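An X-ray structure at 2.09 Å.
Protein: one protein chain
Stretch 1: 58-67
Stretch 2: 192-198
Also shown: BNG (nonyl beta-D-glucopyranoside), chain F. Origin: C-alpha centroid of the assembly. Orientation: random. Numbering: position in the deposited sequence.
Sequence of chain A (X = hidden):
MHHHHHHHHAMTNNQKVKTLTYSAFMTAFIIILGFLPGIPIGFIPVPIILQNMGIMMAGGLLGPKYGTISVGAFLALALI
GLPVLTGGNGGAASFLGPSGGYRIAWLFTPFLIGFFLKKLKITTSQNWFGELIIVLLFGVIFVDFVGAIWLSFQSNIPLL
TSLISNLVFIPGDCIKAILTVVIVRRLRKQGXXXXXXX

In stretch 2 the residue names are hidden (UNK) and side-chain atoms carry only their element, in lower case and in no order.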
ATOM      1  N   ALA A  58       4.058   0.843   4.493  1.00 32.90           N
ATOM      2  CA  ALA A  58       3.683   0.204   5.764  1.00 32.95           C
ATOM      3  C   ALA A  58       4.530  -1.025   6.111  1.00 34.32           C
ATOM      4  O   ALA A  58       5.014  -1.154   7.249  1.00 30.85           O
ATOM      5  CB  ALA A  58       2.196  -0.162   5.750  1.00 29.88           C
ATOM      6  N   GLY A  59       4.672  -1.939   5.153  1.00 31.77           N
ATOM      7  CA  GLY A  59       5.488  -3.159   5.342  1.00 32.11           C
ATOM      8  C   GLY A  59       6.987  -2.924   5.479  1.00 33.12           C
ATOM      9  O   GLY A  59       7.681  -3.670   6.176  1.00 32.65           O
ATOM     10  N   GLY A  60       7.505  -1.883   4.825  1.00 35.68           N
ATOM     11  CA  GLY A  60       8.918  -1.551   4.919  1.00 35.05           C
ATOM     12  C   GLY A  60       9.289  -0.861   6.219  1.00 35.43           C
ATOM     13  O   GLY A  60      10.474  -0.816   6.586  1.00 34.20           O
ATOM     14  N   LEU A  61       8.293  -0.295   6.896  1.00 35.03           N
ATOM     15  CA  LEU A  61       8.515   0.335   8.204  1.00 37.03           C
ATOM     16  C   LEU A  61       8.206  -0.589   9.360  1.00 35.99           C
ATOM     17  O   LEU A  61       8.989  -0.693  10.292  1.00 37.95           O
ATOM     18  CB  LEU A  61       7.714   1.627   8.350  1.00 39.02           C
ATOM     19  CG  LEU A  61       8.272   2.797   7.544  1.00 42.17           C
ATOM     20  CD1 LEU A  61       7.309   3.997   7.526  1.00 42.33           C
ATOM     21  CD2 LEU A  61       9.667   3.147   8.057  1.00 41.08           C
ATOM     22  N   LEU A  62       7.064  -1.263   9.297  1.00 33.66           N
ATOM     23  CA  LEU A  62       6.542  -1.969  10.440  1.00 32.73           C
ATOM     24  C   LEU A  62       6.585  -3.461  10.268  1.00 33.67           C
ATOM     25  O   LEU A  62       6.119  -4.200  11.137  1.00 32.12           O
ATOM     26  CB  LEU A  62       5.105  -1.488  10.700  1.00 32.97           C
ATOM     27  CG  LEU A  62       5.021  -0.016  11.160  1.00 38.13           C
ATOM     28  CD1 LEU A  62       3.590   0.428  11.415  1.00 40.51           C
ATOM     29  CD2 LEU A  62       5.901   0.253  12.391  1.00 38.21           C
ATOM     30  N   GLY A  63       7.091  -3.918   9.113  1.00 33.53           N
ATOM     31  CA  GLY A  63       7.247  -5.350   8.867  1.00 32.90           C
ATOM     32  C   GLY A  63       5.952  -6.036   8.517  1.00 32.98           C
ATOM     33  O   GLY A  63       4.904  -5.378   8.379  1.00 30.81           O
ATOM     34  N   PRO A  64       6.017  -7.370   8.326  1.00 33.93           N
ATOM     35  CA  PRO A  64       4.877  -8.060   7.726  1.00 34.71           C
ATOM     36  C   PRO A  64       3.669  -8.200   8.647  1.00 35.96           C
ATOM     37  O   PRO A  64       2.558  -8.393   8.152  1.00 37.45           O
ATOM     38  CB  PRO A  64       5.448  -9.433   7.363  1.00 36.27           C
ATOM     39  CG  PRO A  64       6.571  -9.630   8.361  1.00 36.65           C
ATOM     40  CD  PRO A  64       7.175  -8.266   8.507  1.00 35.06           C
ATOM     41  N   LYS A  65       3.863  -8.095   9.956  1.00 36.62           N
ATOM     42  CA  LYS A  65       2.737  -8.202  10.906  1.00 38.61           C
ATOM     43  C   LYS A  65       2.054  -6.848  11.132  1.00 34.85           C
ATOM     44  O   LYS A  65       0.888  -6.648  10.751  1.00 34.70           O
ATOM     45  CB  LYS A  65       3.201  -8.807  12.239  1.00 42.04           C
ATOM     46  CG  LYS A  65       2.093  -8.934  13.289  1.00 43.96           C
ATOM     47  CD  LYS A  65       2.575  -9.672  14.545  1.00 46.97           C
ATOM     48  CE  LYS A  65       1.369  -9.945  15.447  1.00 52.26           C
ATOM     49  NZ  LYS A  65       1.667 -10.546  16.776  1.00 54.18           N
ATOM     50  N   TYR A  66       2.801  -5.921  11.714  1.00 35.53           N
ATOM     51  CA  TYR A  66       2.270  -4.607  12.084  1.00 34.20           C
ATOM     52  C   TYR A  66       1.984  -3.713  10.888  1.00 32.53           C
ATOM     53  O   TYR A  66       1.053  -2.909  10.931  1.00 31.38           O
ATOM     54  CB  TYR A  66       3.165  -3.936  13.127  1.00 35.03           C
ATOM     55  CG  TYR A  66       3.178  -4.750  14.409  1.00 38.07           C
ATOM     56  CD1 TYR A  66       2.056  -4.833  15.229  1.00 41.69           C
ATOM     57  CD2 TYR A  66       4.287  -5.488  14.761  1.00 40.57           C
ATOM     58  CE1 TYR A  66       2.062  -5.623  16.379  1.00 43.38           C
ATOM     59  CE2 TYR A  66       4.296  -6.289  15.881  1.00 42.48           C
ATOM     60  CZ  TYR A  66       3.190  -6.352  16.684  1.00 44.67           C
ATOM     61  OH  TYR A  66       3.278  -7.151  17.808  1.00 50.66           O
ATOM     62  N   GLY A  67       2.736  -3.878   9.800  1.00 32.08           N
ATOM     63  CA  GLY A  67       2.380  -3.204   8.550  1.00 31.80           C
ATOM     64  C   GLY A  67       1.017  -3.632   8.050  1.00 29.58           C
ATOM     65  O   GLY A  67       0.190  -2.804   7.644  1.00 30.31           O
ATOM     66  N   UNK A 192      15.727   1.677  15.025  1.00 63.67           N
ATOM     67  CA  UNK A 192      14.439   2.222  15.522  1.00 61.44           C
ATOM     68  C   UNK A 192      13.244   1.392  14.989  1.00 55.93           C
ATOM     69  O   UNK A 192      12.205   1.283  15.627  1.00 56.34           O
ATOM     70  N   UNK A 193      13.414   0.800  13.816  1.00 46.93           N
ATOM     71  CA  UNK A 193      12.396  -0.075  13.218  1.00 45.01           C
ATOM     72  C   UNK A 193      12.900  -1.494  13.097  1.00 43.42           C
ATOM     73  O   UNK A 193      12.221  -2.372  12.570  1.00 41.29           O
ATOM     74  c   UNK A 193       9.131   2.882  12.451  1.00 44.20           C
ATOM     75  c   UNK A 193      11.990   0.514  11.881  1.00 44.47           C
ATOM     76  c   UNK A 193       9.769   4.111  12.435  1.00 45.97           C
ATOM     77  c   UNK A 193      11.129   4.169  12.225  1.00 47.07           C
ATOM     78  c   UNK A 193      11.214   1.774  12.036  1.00 43.83           C
ATOM     79  c   UNK A 193       9.865   1.726  12.272  1.00 42.56           C
ATOM     80  c   UNK A 193      11.855   3.004  12.049  1.00 47.13           C
ATOM     81  N   UNK A 194      14.091  -1.696  13.650  1.00 42.33           N
ATOM     82  CA  UNK A 194      14.819  -2.948  13.617  1.00 46.22           C
ATOM     83  C   UNK A 194      14.032  -4.091  14.276  1.00 45.41           C
ATOM     84  O   UNK A 194      14.104  -5.243  13.824  1.00 43.01           O
ATOM     85  c   UNK A 194      16.183  -2.697  14.299  1.00 52.91           C
ATOM     86  o   UNK A 194      16.010  -5.494  16.485  1.00 58.80           O
ATOM     87  c   UNK A 194      16.829  -3.851  15.021  1.00 58.00           C
ATOM     88  c   UNK A 194      16.149  -4.264  16.308  1.00 56.02           C
ATOM     89  o   UNK A 194      15.769  -3.413  17.142  1.00 57.52           O
ATOM     90  N   UNK A 195      13.259  -3.762  15.314  1.00 42.71           N
ATOM     91  CA  UNK A 195      12.422  -4.730  16.027  1.00 43.69           C
ATOM     92  C   UNK A 195      11.524  -5.504  15.042  1.00 42.75           C
ATOM     93  O   UNK A 195      11.323  -6.710  15.207  1.00 41.70           O
ATOM     94  c   UNK A 195      11.341  -5.861  18.780  1.00 44.46           C
ATOM     95  c   UNK A 195       9.774  -3.889  18.930  1.00 43.89           C
ATOM     96  c   UNK A 195      10.581  -4.804  17.985  1.00 45.58           C
ATOM     97  c   UNK A 195      11.526  -4.009  17.060  1.00 43.89           C
ATOM     98  N   UNK A 196      10.993  -4.808  14.031  1.00 39.67           N
ATOM     99  CA  UNK A 196       9.987  -5.405  13.137  1.00 38.77           C
ATOM    100  C   UNK A 196      10.565  -6.349  12.085  1.00 39.19           C
ATOM    101  O   UNK A 196       9.805  -7.024  11.389  1.00 41.55           O
ATOM    102  c   UNK A 196       9.110  -4.298  12.502  1.00 37.39           C
ATOM    103  c   UNK A 196       8.685  -1.227  14.722  1.00 41.25           C
ATOM    104  c   UNK A 196       8.599  -3.370  13.579  1.00 37.35           C
ATOM    105  c   UNK A 196       7.855  -1.699  15.718  1.00 38.67           C
ATOM    106  c   UNK A 196       9.053  -2.058  13.664  1.00 39.42           C
ATOM    107  c   UNK A 196       7.798  -3.847  14.613  1.00 37.25           C
ATOM    108  o   UNK A 196       7.486  -0.855  16.770  1.00 41.08           O
ATOM    109  c   UNK A 196       7.416  -3.018  15.669  1.00 37.75           C
ATOM    110  N   UNK A 197      11.890  -6.366  11.938  1.00 40.44           N
ATOM    111  CA  UNK A 197      12.555  -7.187  10.921  1.00 43.58           C
ATOM    112  C   UNK A 197      13.488  -8.233  11.513  1.00 46.87           C
ATOM    113  O   UNK A 197      14.266  -8.848  10.795  1.00 49.43           O
ATOM    114  c   UNK A 197      11.650  -5.842   8.133  1.00 39.76           C
ATOM    115  c   UNK A 197      10.558  -3.743   7.914  1.00 35.40           C
ATOM    116  c   UNK A 197      10.749  -5.032   7.490  1.00 35.66           C
ATOM    117  c   UNK A 197      12.394  -5.367   9.211  1.00 39.49           C
ATOM    118  c   UNK A 197      13.305  -6.281   9.932  1.00 42.94           C
ATOM    119  c   UNK A 197      12.167  -4.082   9.664  1.00 37.88           C
ATOM    120  c   UNK A 197      11.262  -3.258   9.008  1.00 37.42           C
ATOM    121  N   UNK A 198      13.400  -8.457  12.818  1.00 48.76           N
ATOM    122  CA  UNK A 198      14.072  -9.612  13.419  1.00 54.00           C
ATOM    123  C   UNK A 198      13.399 -10.899  12.948  1.00 53.46           C
ATOM    124  O   UNK A 198      14.078 -11.926  12.871  1.00 65.88           O
ATOM    125  c   UNK A 198      14.017  -9.556  14.944  1.00 53.44           C
ATOM    126  c   UNK A 198      14.721  -6.977  19.047  1.00 53.54           C
ATOM    127  n   UNK A 198      14.860  -7.201  17.737  1.00 53.76           N
ATOM    128  n   UNK A 198      14.963  -5.762  19.513  1.00 51.33           N
ATOM    129  c   UNK A 198      14.723  -8.375  15.559  1.00 53.29           C
ATOM    130  n   UNK A 198      14.318  -7.949  19.875  1.00 50.51           N
ATOM    131  c   UNK A 198      14.614  -8.475  17.084  1.00 55.45           C
TER
HETATM  132  C1  BNG F 203       4.319 -13.302   9.664  0.75 74.38           C
HETATM  133  C2  BNG F 203       5.729 -12.981  10.142  0.75 77.15           C
HETATM  134  C3  BNG F 203       6.770 -13.524   9.170  0.75 77.13           C
HETATM  135  C4  BNG F 203       6.494 -14.985   8.834  0.75 77.93           C
HETATM  136  C5  BNG F 203       5.037 -15.186   8.436  0.75 78.31           C
HETATM  137  C6  BNG F 203       4.742 -16.659   8.174  0.75 81.30           C
HETATM  138  C1' BNG F 203       2.043 -12.873  10.130  0.75 66.06           C
HETATM  139  C2' BNG F 203       1.429 -11.486  10.283  0.75 62.49           C
HETATM  140  C3' BNG F 203      -0.073 -11.577  10.521  0.75 61.87           C
HETATM  141  C4' BNG F 203      -0.812 -10.473   9.773  0.75 59.85           C
HETATM  142  C5' BNG F 203      -1.937  -9.896  10.625  0.75 59.22           C
HETATM  143  C6' BNG F 203      -3.219  -9.757   9.813  0.75 62.64           C
HETATM  144  C7' BNG F 203      -3.970  -8.487  10.193  0.75 61.41           C
HETATM  145  C8' BNG F 203      -5.341  -8.442   9.526  0.75 60.63           C
HETATM  146  C9' BNG F 203      -6.028  -7.120   9.789  0.75 56.16           C
HETATM  147  O1  BNG F 203       3.375 -12.862  10.639  0.75 70.32           O
HETATM  148  O2  BNG F 203       5.882 -11.561  10.259  0.75 78.39           O
HETATM  149  O3  BNG F 203       8.074 -13.406   9.753  0.75 67.50           O
HETATM  150  O4  BNG F 203       7.344 -15.395   7.756  0.75 84.49           O
HETATM  151  O5  BNG F 203       4.189 -14.710   9.479  0.75 78.05           O
HETATM  152  O6  BNG F 203       3.620 -17.068   8.964  0.75 83.01           O

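Position 192 has backbone atoms and nothing beyond CA. Its phi of 137° lies where glycine is favoured, a cis peptide bond precedes it, and stretch 1 is out of reach. It is Gly192.

Position 193 carries seven carbons, one leading into a six-membered ring with no heteroatom. Its CA-to-CB bond points toward stretch 1, and a ring carbon comes 3.2 Å from Leu61 O. A benzyl group without a hydroxyl is phenylalanine, so this is Phe193, with chi1 in the m well. Leu61 CD2 sits 4.3 Å from the centroid of the Phe193 ring and 3° off its normal, a CH-pi contact over the face; Leu62 CD2 lies near the ring plane, 4.2 Å from Phe193 CE2.

Position 194 has three carbons in a chain, the third bearing two oxygens; its CA-to-CB bond points away from stretch 1, and the side chain does not touch it. The carboxylate after two methylenes identifies Glu194.

Position 195 has four carbons, forked at the second, and no contact with stretch 1; one of its two terminal carbons comes no nearer than 6.7 Å, to Tyr66 CE2. The fork one carbon beyond CB distinguishes leucine from isoleucine: Leu195.

Position 196 has seven carbons, six in a ring, and one oxygen on the ring carbon farthest from CB. CB lies 3.3 Å from Leu62 O. The para oxygen makes this Tyr196, whose OH is hydrogen-bonded elsewhere in the structure. Leu62 CD2 lies over one face of its ring, 4.3 Å from the centroid and 25° off the normal. Tyr66 CD2 approaches Tyr196 CD1 at 3.9 Å, with the ring planes at an oblique 71°.

Position 197 again has one carbon and a six-carbon ring without oxygen. Its tip reaches the helix backbone, 3.2 Å from Gly60 O. This is Phe197; Phe197 CZ also lies 3.4 Å from Gly59 O, at the ring edge, and 3.7 Å from Gly63 N.

Position 198 has three carbons, a nitrogen, then a carbon with two further nitrogens, a guanidinium that identifies Arg198. It turns back within its own stretch: Arg198 NE meets Glu194 OE2 in a salt bridge at a very short 2.4 Å.

The contact buries 388 Å², both sides summed, and has no hydrogen bond across it. Three aromatic residues pack against leucine methyls, Tyr66 and helix backbone. Gly63 permits the close approach, its CA 5.1 Å from Tyr196 CA: an ideal CB there would clash with Tyr196 O at 2.5 Å, and its phi of 77° independently favours glycine.

Stretch 2 (192-198) GFELYFR
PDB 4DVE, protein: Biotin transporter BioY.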